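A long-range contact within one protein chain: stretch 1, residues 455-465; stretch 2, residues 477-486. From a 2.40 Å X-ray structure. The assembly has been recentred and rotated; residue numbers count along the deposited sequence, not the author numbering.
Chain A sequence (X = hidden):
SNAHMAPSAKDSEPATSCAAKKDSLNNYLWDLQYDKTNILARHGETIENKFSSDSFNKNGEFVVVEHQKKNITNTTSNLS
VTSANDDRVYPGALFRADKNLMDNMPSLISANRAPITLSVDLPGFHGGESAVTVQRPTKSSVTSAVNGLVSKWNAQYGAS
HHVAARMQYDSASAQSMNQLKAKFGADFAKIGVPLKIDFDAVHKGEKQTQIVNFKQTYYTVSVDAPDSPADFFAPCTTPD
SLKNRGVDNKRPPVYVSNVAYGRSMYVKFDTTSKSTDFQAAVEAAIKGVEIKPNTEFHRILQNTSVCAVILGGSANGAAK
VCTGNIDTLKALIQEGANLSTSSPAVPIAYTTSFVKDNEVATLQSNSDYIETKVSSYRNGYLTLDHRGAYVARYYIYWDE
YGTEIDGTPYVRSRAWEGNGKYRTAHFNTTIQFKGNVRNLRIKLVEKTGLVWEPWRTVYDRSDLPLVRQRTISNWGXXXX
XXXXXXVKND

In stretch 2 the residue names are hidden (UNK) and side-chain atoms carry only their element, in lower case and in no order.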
# COMPACT_ATOMS: atom_id res chain seq x y z
N TRP A 455 -41.01 -0.58 9.03
CA TRP A 455 -40.48 -0.82 10.36
C TRP A 455 -40.18 0.51 11.06
O TRP A 455 -39.95 1.54 10.42
CB TRP A 455 -39.20 -1.65 10.28
CG TRP A 455 -39.37 -3.13 10.48
CD1 TRP A 455 -38.78 -3.90 11.44
CD2 TRP A 455 -40.18 -4.02 9.70
NE1 TRP A 455 -39.16 -5.21 11.31
CE2 TRP A 455 -40.03 -5.31 10.25
CE3 TRP A 455 -41.03 -3.86 8.60
CZ2 TRP A 455 -40.68 -6.43 9.74
CZ3 TRP A 455 -41.68 -4.97 8.09
CH2 TRP A 455 -41.50 -6.24 8.66
N ARG A 456 -40.17 0.47 12.39
CA ARG A 456 -39.90 1.65 13.21
C ARG A 456 -38.45 1.62 13.65
O ARG A 456 -38.00 0.66 14.28
CB ARG A 456 -40.83 1.68 14.43
CG ARG A 456 -40.38 2.64 15.52
CD ARG A 456 -41.45 2.78 16.59
NE ARG A 456 -40.97 3.51 17.75
CZ ARG A 456 -41.74 3.89 18.77
NH1 ARG A 456 -43.04 3.61 18.76
NH2 ARG A 456 -41.22 4.56 19.79
N THR A 457 -37.72 2.69 13.35
CA THR A 457 -36.27 2.72 13.54
C THR A 457 -35.93 2.94 15.01
O THR A 457 -36.28 3.98 15.59
CB THR A 457 -35.63 3.81 12.68
OG1 THR A 457 -35.88 3.53 11.30
CG2 THR A 457 -34.12 3.86 12.92
N VAL A 458 -35.25 1.97 15.61
CA VAL A 458 -34.57 2.13 16.88
C VAL A 458 -33.08 2.19 16.59
O VAL A 458 -32.57 1.39 15.79
CB VAL A 458 -34.88 0.97 17.85
CG1 VAL A 458 -34.46 1.33 19.27
CG2 VAL A 458 -36.36 0.60 17.80
N TYR A 459 -32.39 3.16 17.19
CA TYR A 459 -30.93 3.22 17.10
C TYR A 459 -30.42 3.17 15.66
O TYR A 459 -30.32 2.10 15.07
CB TYR A 459 -30.32 2.06 17.90
CG TYR A 459 -28.81 2.07 17.93
CD1 TYR A 459 -28.13 2.67 18.98
CD2 TYR A 459 -28.07 1.49 16.92
CE1 TYR A 459 -26.75 2.69 19.02
CE2 TYR A 459 -26.69 1.50 16.94
CZ TYR A 459 -26.04 2.10 18.00
OH TYR A 459 -24.66 2.11 18.02
N ASP A 460 -30.07 4.33 15.10
CA ASP A 460 -29.43 4.42 13.79
C ASP A 460 -28.17 5.25 13.94
O ASP A 460 -28.25 6.46 14.19
CB ASP A 460 -30.37 5.03 12.75
CG ASP A 460 -29.82 4.94 11.34
OD1 ASP A 460 -28.64 4.57 11.18
OD2 ASP A 460 -30.58 5.24 10.39
N ARG A 461 -27.01 4.61 13.80
CA ARG A 461 -25.73 5.29 13.98
C ARG A 461 -24.75 4.84 12.92
O ARG A 461 -24.77 3.69 12.46
CB ARG A 461 -25.16 5.01 15.38
CG ARG A 461 -25.26 6.21 16.31
CD ARG A 461 -25.28 5.82 17.78
NE ARG A 461 -23.94 5.76 18.36
CZ ARG A 461 -23.23 6.82 18.71
NH1 ARG A 461 -23.71 8.04 18.54
NH2 ARG A 461 -22.02 6.66 19.24
N SER A 462 -23.88 5.77 12.52
CA SER A 462 -22.92 5.55 11.44
C SER A 462 -21.58 6.16 11.83
O SER A 462 -21.45 6.84 12.86
CB SER A 462 -23.42 6.17 10.13
OG SER A 462 -23.57 7.57 10.26
N ASP A 463 -20.58 5.91 10.99
CA ASP A 463 -19.24 6.48 11.15
C ASP A 463 -18.78 6.45 12.60
O ASP A 463 -18.19 7.42 13.09
CB ASP A 463 -19.22 7.92 10.63
CG ASP A 463 -19.08 7.99 9.12
OD1 ASP A 463 -18.23 7.26 8.57
OD2 ASP A 463 -19.83 8.77 8.49
N LEU A 464 -19.05 5.32 13.33
CA LEU A 464 -18.68 5.32 14.73
C LEU A 464 -17.42 4.49 14.96
O LEU A 464 -17.23 3.46 14.30
CB LEU A 464 -19.82 4.79 15.61
CG LEU A 464 -20.12 3.29 15.72
CD1 LEU A 464 -21.19 3.10 16.79
CD2 LEU A 464 -20.59 2.69 14.41
N PRO A 465 -16.56 4.92 15.88
CA PRO A 465 -15.22 4.32 15.99
C PRO A 465 -15.28 2.83 16.28
O PRO A 465 -16.29 2.29 16.73
CB PRO A 465 -14.58 5.10 17.15
CG PRO A 465 -15.74 5.58 17.96
CD PRO A 465 -16.82 5.88 16.97
N UNK A 477 -41.23 -2.50 24.83
CA UNK A 477 -42.31 -3.01 24.01
C UNK A 477 -42.39 -2.21 22.71
O UNK A 477 -41.78 -1.15 22.57
o UNK A 477 -44.69 -3.49 23.92
c UNK A 477 -44.00 -1.55 25.18
c UNK A 477 -43.65 -2.97 24.75
N UNK A 478 -43.16 -2.75 21.76
CA UNK A 478 -43.15 -2.21 20.40
C UNK A 478 -43.57 -0.74 20.37
O UNK A 478 -43.01 0.05 19.60
c UNK A 478 -44.06 -3.03 19.49
o UNK A 478 -44.30 -2.32 18.27
c UNK A 478 -45.40 -3.37 20.15
N UNK A 479 -44.53 -0.34 21.20
CA UNK A 479 -44.95 1.05 21.22
C UNK A 479 -43.99 1.95 21.98
O UNK A 479 -43.95 3.16 21.71
c UNK A 479 -46.36 1.18 21.81
c UNK A 479 -48.84 0.88 21.66
c UNK A 479 -47.58 1.63 19.64
c UNK A 479 -47.53 0.78 20.90
N UNK A 480 -43.21 1.40 22.91
CA UNK A 480 -42.22 2.17 23.66
C UNK A 480 -40.93 1.36 23.74
O UNK A 480 -40.63 0.74 24.76
c UNK A 480 -45.31 2.93 25.12
c UNK A 480 -48.08 2.75 25.20
c UNK A 480 -44.01 4.74 24.99
c UNK A 480 -45.92 1.67 25.19
c UNK A 480 -43.96 3.38 25.05
c UNK A 480 -47.52 3.99 25.13
n UNK A 480 -45.31 5.16 25.01
c UNK A 480 -47.29 1.59 25.24
c UNK A 480 -46.13 4.07 25.09
c UNK A 480 -42.73 2.52 25.06
N UNK A 481 -40.14 1.35 22.67
CA UNK A 481 -38.90 0.59 22.68
C UNK A 481 -37.78 1.38 23.35
O UNK A 481 -37.81 2.61 23.42
c UNK A 481 -39.29 1.52 20.49
c UNK A 481 -38.60 0.37 21.19
c UNK A 481 -40.25 2.18 21.46
N UNK A 482 -36.80 0.64 23.86
CA UNK A 482 -35.66 1.25 24.52
C UNK A 482 -34.38 0.54 24.10
O UNK A 482 -34.39 -0.64 23.75
n UNK A 482 -39.52 2.04 28.70
n UNK A 482 -37.29 1.52 28.93
c UNK A 482 -38.56 1.31 29.25
c UNK A 482 -36.83 2.53 27.98
c UNK A 482 -36.98 2.10 26.53
n UNK A 482 -38.88 0.36 30.12
c UNK A 482 -35.82 1.22 26.05
N UNK A 483 -33.27 1.29 24.13
CA UNK A 483 -31.99 0.82 23.61
C UNK A 483 -30.89 1.53 24.39
O UNK A 483 -31.09 2.61 24.95
c UNK A 483 -30.61 0.43 21.52
c UNK A 483 -31.88 2.58 21.80
c UNK A 483 -31.86 1.08 22.09
N UNK A 484 -29.71 0.91 24.42
CA UNK A 484 -28.59 1.47 25.18
C UNK A 484 -27.27 1.03 24.56
O UNK A 484 -27.19 -0.01 23.90
c UNK A 484 -28.65 1.04 26.65
N UNK A 485 -26.24 1.85 24.78
CA UNK A 485 -24.90 1.63 24.24
C UNK A 485 -23.87 1.83 25.35
O UNK A 485 -24.05 2.68 26.22
o UNK A 485 -23.11 2.62 19.75
c UNK A 485 -23.48 3.01 20.88
o UNK A 485 -23.52 4.22 21.20
c UNK A 485 -23.91 1.98 21.90
c UNK A 485 -24.62 2.60 23.08
N UNK A 486 -22.79 1.04 25.31
CA UNK A 486 -21.88 0.93 26.45
C UNK A 486 -20.46 1.38 26.18
O UNK A 486 -19.86 2.03 27.03
o UNK A 486 -21.18 -1.34 25.97
c UNK A 486 -21.84 -0.52 26.94
c UNK A 486 -23.24 -1.06 27.19

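Position 477 has three side-chain atoms: one carbon carrying an oxygen and a second carbon. It lies out of reach of stretch 1. The branched hydroxyl identifies T477.

Position 478 has the same set, a carbon bearing one oxygen and one carbon. Its CA-to-CB bond points sideways, and its backbone O lies over one face of the R456 guanidinium, 3.7 Å from R456 NH1. This is T478. Its hydroxyl is hydrogen-bonded elsewhere in the structure.

Position 479 has four carbons, forked at the second, and its CA-to-CB bond points away. Its backbone is what matters here: R456 NH1 donates a hydrogen bond to the O of 479 at 3.1 Å. The fork after the second carbon marks L479.

Position 480 has one carbon, then fused five- and six-membered rings holding eight carbons and one nitrogen. Its CA-to-CB bond points away from stretch 1. The indole makes it W480.

Position 481 has three carbons that close a ring onto the backbone N. Its CA-to-CB bond points toward stretch 1, and the ring meets R456 and V458. This is P481. Its CD lies over a face of the R456 guanidinium, 3.1 Å from R456 NH2, and its CB is 4.1 Å from V458 CG2.

Position 482 has three carbons, a nitrogen, then a carbon carrying two more nitrogens. That guanidinium defines R482. It starts away from stretch 1 and makes no contact.

Position 483 has three carbons, one carrying the other two, and its CA-to-CB bond points toward stretch 1. It is V483. Its CG1 is 3.8 Å from V458 CG1, and its CG2 is 4.0 Å from Y459 CB.

Position 484 has a single carbon, directed away. It is A484.

Position 485 has three carbons, the third carrying two oxygens, and it reaches Y459, R461 and L464. The carboxylate after two methylenes gives E485. Y459 OH donates a very short hydrogen bond to E485 OE2, 2.4 Å, at the edge of the ring. R461 NE forms a salt bridge with E485 OE1 at 3.3 Å.

Position 486 has a carbon carrying one oxygen and one carbon, out of reach. It is T486.

The stretches run in nearly the same direction, 8° apart, and the contact is made mostly by side chains, with backbone oxygens of stretch 2 meeting R456. Along the strand around 481-484, alternate CA-to-CB bonds point toward stretch 1: P481, V483 and E485. V458 packs against the first two, forming an apolar centre. R456 holds one end through a backbone carbonyl, while Y459 and R461 hold the E485 carboxylate at the other.

Stretch 2 477-486: TTLWPRVAET
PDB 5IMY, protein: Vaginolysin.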